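Local structure of PUM-HD domain-containing protein (Caenorhabditis elegans, 7CGF) at residues 303-308 against 337-342. The protein probably binds the 3' untranslated regions of messenger RNAs through its Pumilio homology domain, the part present here in complex with RNA. The protein carries 2 engineered substitutions. Numbering follows the deposited sequence.
Sequences MMKDQY and PVLRQF. With nucleotides of chain B.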
ATOM      1  N   MET A 303     -10.858  -4.775  30.486  1.00 27.53           N
ATOM      2  CA  MET A 303     -10.414  -5.041  29.122  1.00 23.44           C
ATOM      3  C   MET A 303     -10.475  -6.526  28.791  1.00 27.95           C
ATOM      4  O   MET A 303     -10.826  -6.905  27.670  1.00 26.26           O
ATOM      5  CB  MET A 303      -8.995  -4.497  28.936  1.00 23.19           C
ATOM      6  CG  MET A 303      -8.947  -2.979  28.836  1.00 24.63           C
ATOM      7  SD  MET A 303      -7.243  -2.366  28.881  1.00 28.05           S
ATOM      8  CE  MET A 303      -6.578  -3.053  27.369  1.00 25.37           C
ATOM      9  N   MET A 304     -10.140  -7.387  29.750  1.00 27.19           N
ATOM     10  CA  MET A 304     -10.137  -8.819  29.482  1.00 28.81           C
ATOM     11  C   MET A 304     -11.541  -9.361  29.249  1.00 26.91           C
ATOM     12  O   MET A 304     -11.683 -10.435  28.655  1.00 32.12           O
ATOM     13  CB  MET A 304      -9.467  -9.567  30.637  1.00 28.09           C
ATOM     14  CG  MET A 304      -7.963  -9.350  30.720  1.00 28.46           C
ATOM     15  SD  MET A 304      -7.217 -10.078  32.192  1.00 32.48           S
ATOM     16  CE  MET A 304      -7.179 -11.798  31.701  1.00 33.90           C
ATOM     17  N   LYS A 305     -12.568  -8.647  29.697  1.00 25.99           N
ATOM     18  CA  LYS A 305     -13.954  -9.040  29.489  1.00 31.70           C
ATOM     19  C   LYS A 305     -14.504  -8.592  28.141  1.00 30.38           C
ATOM     20  O   LYS A 305     -15.656  -8.912  27.829  1.00 30.27           O
ATOM     21  CB  LYS A 305     -14.834  -8.468  30.604  1.00 32.11           C
ATOM     22  CG  LYS A 305     -14.525  -9.014  31.997  1.00 37.22           C
ATOM     23  CD  LYS A 305     -15.197  -8.179  33.080  1.00 35.85           C
ATOM     24  CE  LYS A 305     -14.923  -8.755  34.462  1.00 42.42           C
ATOM     25  NZ  LYS A 305     -15.320  -7.828  35.556  1.00 43.61           N
ATOM     26  N   ASP A 306     -13.720  -7.870  27.337  1.00 28.64           N
ATOM     27  CA  ASP A 306     -14.229  -7.195  26.153  1.00 29.36           C
ATOM     28  C   ASP A 306     -13.771  -7.889  24.876  1.00 22.54           C
ATOM     29  O   ASP A 306     -12.674  -8.452  24.802  1.00 24.18           O
ATOM     30  CB  ASP A 306     -13.796  -5.717  26.135  1.00 26.01           C
ATOM     31  CG  ASP A 306     -14.268  -4.984  24.890  1.00 25.77           C
ATOM     32  OD1 ASP A 306     -15.427  -4.510  24.861  1.00 27.83           O
ATOM     33  OD2 ASP A 306     -13.467  -4.871  23.937  1.00 22.16           O
ATOM     34  N   GLN A 307     -14.647  -7.837  23.866  1.00 23.33           N
ATOM     35  CA  GLN A 307     -14.453  -8.573  22.622  1.00 24.79           C
ATOM     36  C   GLN A 307     -13.185  -8.155  21.878  1.00 21.13           C
ATOM     37  O   GLN A 307     -12.583  -8.979  21.183  1.00 24.74           O
ATOM     38  CB  GLN A 307     -15.675  -8.375  21.724  1.00 25.46           C
ATOM     39  CG  GLN A 307     -15.928  -6.909  21.380  1.00 25.67           C
ATOM     40  CD  GLN A 307     -17.138  -6.719  20.504  1.00 20.49           C
ATOM     41  OE1 GLN A 307     -17.557  -7.644  19.803  1.00 30.79           O
ATOM     42  NE2 GLN A 307     -17.712  -5.530  20.538  1.00 22.93           N
ATOM     43  N   TYR A 308     -12.771  -6.889  21.999  1.00 25.18           N
ATOM     44  CA  TYR A 308     -11.534  -6.433  21.364  1.00 21.36           C
ATOM     45  C   TYR A 308     -10.396  -6.261  22.354  1.00 19.66           C
ATOM     46  O   TYR A 308      -9.277  -6.704  22.081  1.00 19.85           O
ATOM     47  CB  TYR A 308     -11.752  -5.105  20.624  1.00 19.72           C
ATOM     48  CG  TYR A 308     -12.898  -5.155  19.642  1.00 21.50           C
ATOM     49  CD1 TYR A 308     -12.918  -6.107  18.633  1.00 24.20           C
ATOM     50  CD2 TYR A 308     -13.947  -4.245  19.722  1.00 21.17           C
ATOM     51  CE1 TYR A 308     -13.976  -6.166  17.732  1.00 24.63           C
ATOM     52  CE2 TYR A 308     -15.011  -4.298  18.823  1.00 25.18           C
ATOM     53  CZ  TYR A 308     -15.003  -5.257  17.839  1.00 21.49           C
ATOM     54  OH  TYR A 308     -16.051  -5.317  16.941  1.00 32.23           O
ATOM     55  N   PRO A 337     -11.174 -15.803  39.222  1.00 57.37           N
ATOM     56  CA  PRO A 337     -12.423 -16.581  39.277  1.00 57.53           C
ATOM     57  C   PRO A 337     -13.531 -16.022  38.390  1.00 57.65           C
ATOM     58  O   PRO A 337     -14.024 -16.721  37.497  1.00 56.40           O
ATOM     59  CB  PRO A 337     -12.811 -16.522  40.765  1.00 53.86           C
ATOM     60  CG  PRO A 337     -11.970 -15.424  41.356  1.00 56.74           C
ATOM     61  CD  PRO A 337     -10.699 -15.482  40.579  1.00 54.44           C
ATOM     62  N   VAL A 338     -13.914 -14.760  38.610  1.00 53.21           N
ATOM     63  CA  VAL A 338     -15.027 -14.180  37.866  1.00 52.55           C
ATOM     64  C   VAL A 338     -14.699 -13.991  36.386  1.00 56.45           C
ATOM     65  O   VAL A 338     -15.614 -13.963  35.554  1.00 57.71           O
ATOM     66  CB  VAL A 338     -15.460 -12.852  38.517  1.00 50.35           C
ATOM     67  CG1 VAL A 338     -15.574 -13.030  40.023  1.00 49.89           C
ATOM     68  CG2 VAL A 338     -14.503 -11.723  38.171  1.00 51.45           C
ATOM     69  N   LEU A 339     -13.418 -13.870  36.026  1.00 53.46           N
ATOM     70  CA  LEU A 339     -13.062 -13.771  34.616  1.00 54.15           C
ATOM     71  C   LEU A 339     -13.241 -15.093  33.890  1.00 53.85           C
ATOM     72  O   LEU A 339     -13.433 -15.099  32.670  1.00 57.42           O
ATOM     73  CB  LEU A 339     -11.619 -13.286  34.458  1.00 48.15           C
ATOM     74  CG  LEU A 339     -11.338 -11.846  34.887  1.00 46.03           C
ATOM     75  CD1 LEU A 339      -9.848 -11.564  34.858  1.00 39.75           C
ATOM     76  CD2 LEU A 339     -12.081 -10.871  33.994  1.00 44.41           C
ATOM     77  N   ARG A 340     -13.195 -16.214  34.611  1.00 53.02           N
ATOM     78  CA  ARG A 340     -13.382 -17.508  33.967  1.00 59.04           C
ATOM     79  C   ARG A 340     -14.798 -17.697  33.417  1.00 58.41           C
ATOM     80  O   ARG A 340     -15.004 -18.579  32.574  1.00 60.11           O
ATOM     81  CB  ARG A 340     -13.035 -18.626  34.956  1.00 55.67           C
ATOM     82  N   GLN A 341     -15.764 -16.873  33.842  1.00 56.54           N
ATOM     83  CA  GLN A 341     -17.174 -17.108  33.554  1.00 58.07           C
ATOM     84  C   GLN A 341     -17.652 -16.432  32.279  1.00 60.67           C
ATOM     85  O   GLN A 341     -18.656 -16.861  31.705  1.00 66.09           O
ATOM     86  CB  GLN A 341     -18.037 -16.633  34.736  1.00 57.97           C
ATOM     87  N   PHE A 342     -16.948 -15.412  31.823  1.00 65.71           N
ATOM     88  CA  PHE A 342     -17.413 -14.558  30.760  1.00 58.88           C
ATOM     89  C   PHE A 342     -17.280 -15.244  29.416  1.00 60.22           C
ATOM     90  O   PHE A 342     -16.580 -16.249  29.279  1.00 57.55           O
ATOM     91  CB  PHE A 342     -16.619 -13.243  30.744  1.00 55.35           C
ATOM     92  CG  PHE A 342     -17.182 -12.169  31.650  1.00 54.70           C
ATOM     93  CD1 PHE A 342     -17.041 -12.296  33.018  1.00 56.89           C
ATOM     94  CD2 PHE A 342     -17.819 -11.031  31.146  1.00 55.56           C
ATOM     95  CE1 PHE A 342     -17.536 -11.346  33.882  1.00 54.91           C
ATOM     96  CE2 PHE A 342     -18.324 -10.053  32.024  1.00 49.82           C
ATOM     97  CZ  PHE A 342     -18.176 -10.222  33.400  1.00 54.56           C
TER
ATOM     98  P     G B   2     -12.807 -13.960  15.451  1.00 35.12           P
ATOM     99  OP1   G B   2     -13.543 -14.184  14.185  1.00 40.63           O
ATOM    100  OP2   G B   2     -11.514 -14.638  15.637  1.00 34.12           O
ATOM    101  O5'   G B   2     -12.563 -12.382  15.525  1.00 28.52           O
ATOM    102  C5'   G B   2     -13.653 -11.489  15.673  1.00 20.67           C
ATOM    103  C4'   G B   2     -13.185 -10.057  15.609  1.00 31.25           C
ATOM    104  O4'   G B   2     -12.314  -9.783  16.734  1.00 28.50           O
ATOM    105  C3'   G B   2     -12.344  -9.702  14.396  1.00 26.49           C
ATOM    106  O3'   G B   2     -13.149  -9.451  13.260  1.00 29.48           O
ATOM    107  C2'   G B   2     -11.542  -8.494  14.892  1.00 21.46           C
ATOM    108  O2'   G B   2     -12.330  -7.313  14.884  1.00 23.22           O
ATOM    109  C1'   G B   2     -11.295  -8.878  16.351  1.00 22.73           C
ATOM    110  N9    G B   2      -9.976  -9.510  16.536  1.00 23.83           N
ATOM    111  C8    G B   2      -9.566 -10.795  16.259  1.00 23.38           C
ATOM    112  N7    G B   2      -8.306 -11.012  16.532  1.00 27.79           N
ATOM    113  C5    G B   2      -7.845  -9.791  17.016  1.00 27.25           C
ATOM    114  C6    G B   2      -6.563  -9.397  17.479  1.00 22.65           C
ATOM    115  O6    G B   2      -5.525 -10.061  17.565  1.00 25.34           O
ATOM    116  N1    G B   2      -6.556  -8.059  17.885  1.00 21.61           N
ATOM    117  C2    G B   2      -7.642  -7.228  17.856  1.00 19.00           C
ATOM    118  N2    G B   2      -7.423  -5.971  18.277  1.00 19.84           N
ATOM    119  N3    G B   2      -8.845  -7.578  17.409  1.00 19.81           N
ATOM    120  C4    G B   2      -8.863  -8.868  17.023  1.00 21.88           C
TER
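At the C-terminal end of the Pumilio homology domain, where a short helix after the last predicted repeat folds back on that repeat, the K305 chain rests against both L339 and F342. It runs over one face of the F342 ring, CG sitting 3.9 Å from the ring centroid and only 8° off the normal, a CH-pi contact. Extended beyond CG (chi3 178°), it carries the methylenes across that face, from CB near CD2 to CE near CE1 and CZ. L339 meets the same chain nearly at a right angle, its CD2 3.6 Å from K305 CE. Lysine suits this partly exposed place because its methylenes cover the ring while the ammonium is carried past it; flat F342 offers them a broad face, and branched L339 can touch two partners at once. Cut back to an alanine, the residue would probably leave most of this F342 face without the methylenes that cover it and take from L339 CD2 its contact with the lysine chain. The other branch of L339 points to the buried interior: CD1 lies 4.0 Å from M304 SD, and the M304 side chain, bent at chi3 (77°), also touches I348 and L349 of helix 345-351. In the turn that leads into helix 309-319, D306 OD2 accepts a capping bond from Y308 N at 2.9 Å, from above the carboxylate plane. Y308 CE1 comes within 3.5 Å of O2' of G2 of chain B, on the RNA. Helices joined by tight turns, with side chains such as Y308 beside the RNA, are characteristic of Pumilio repeats.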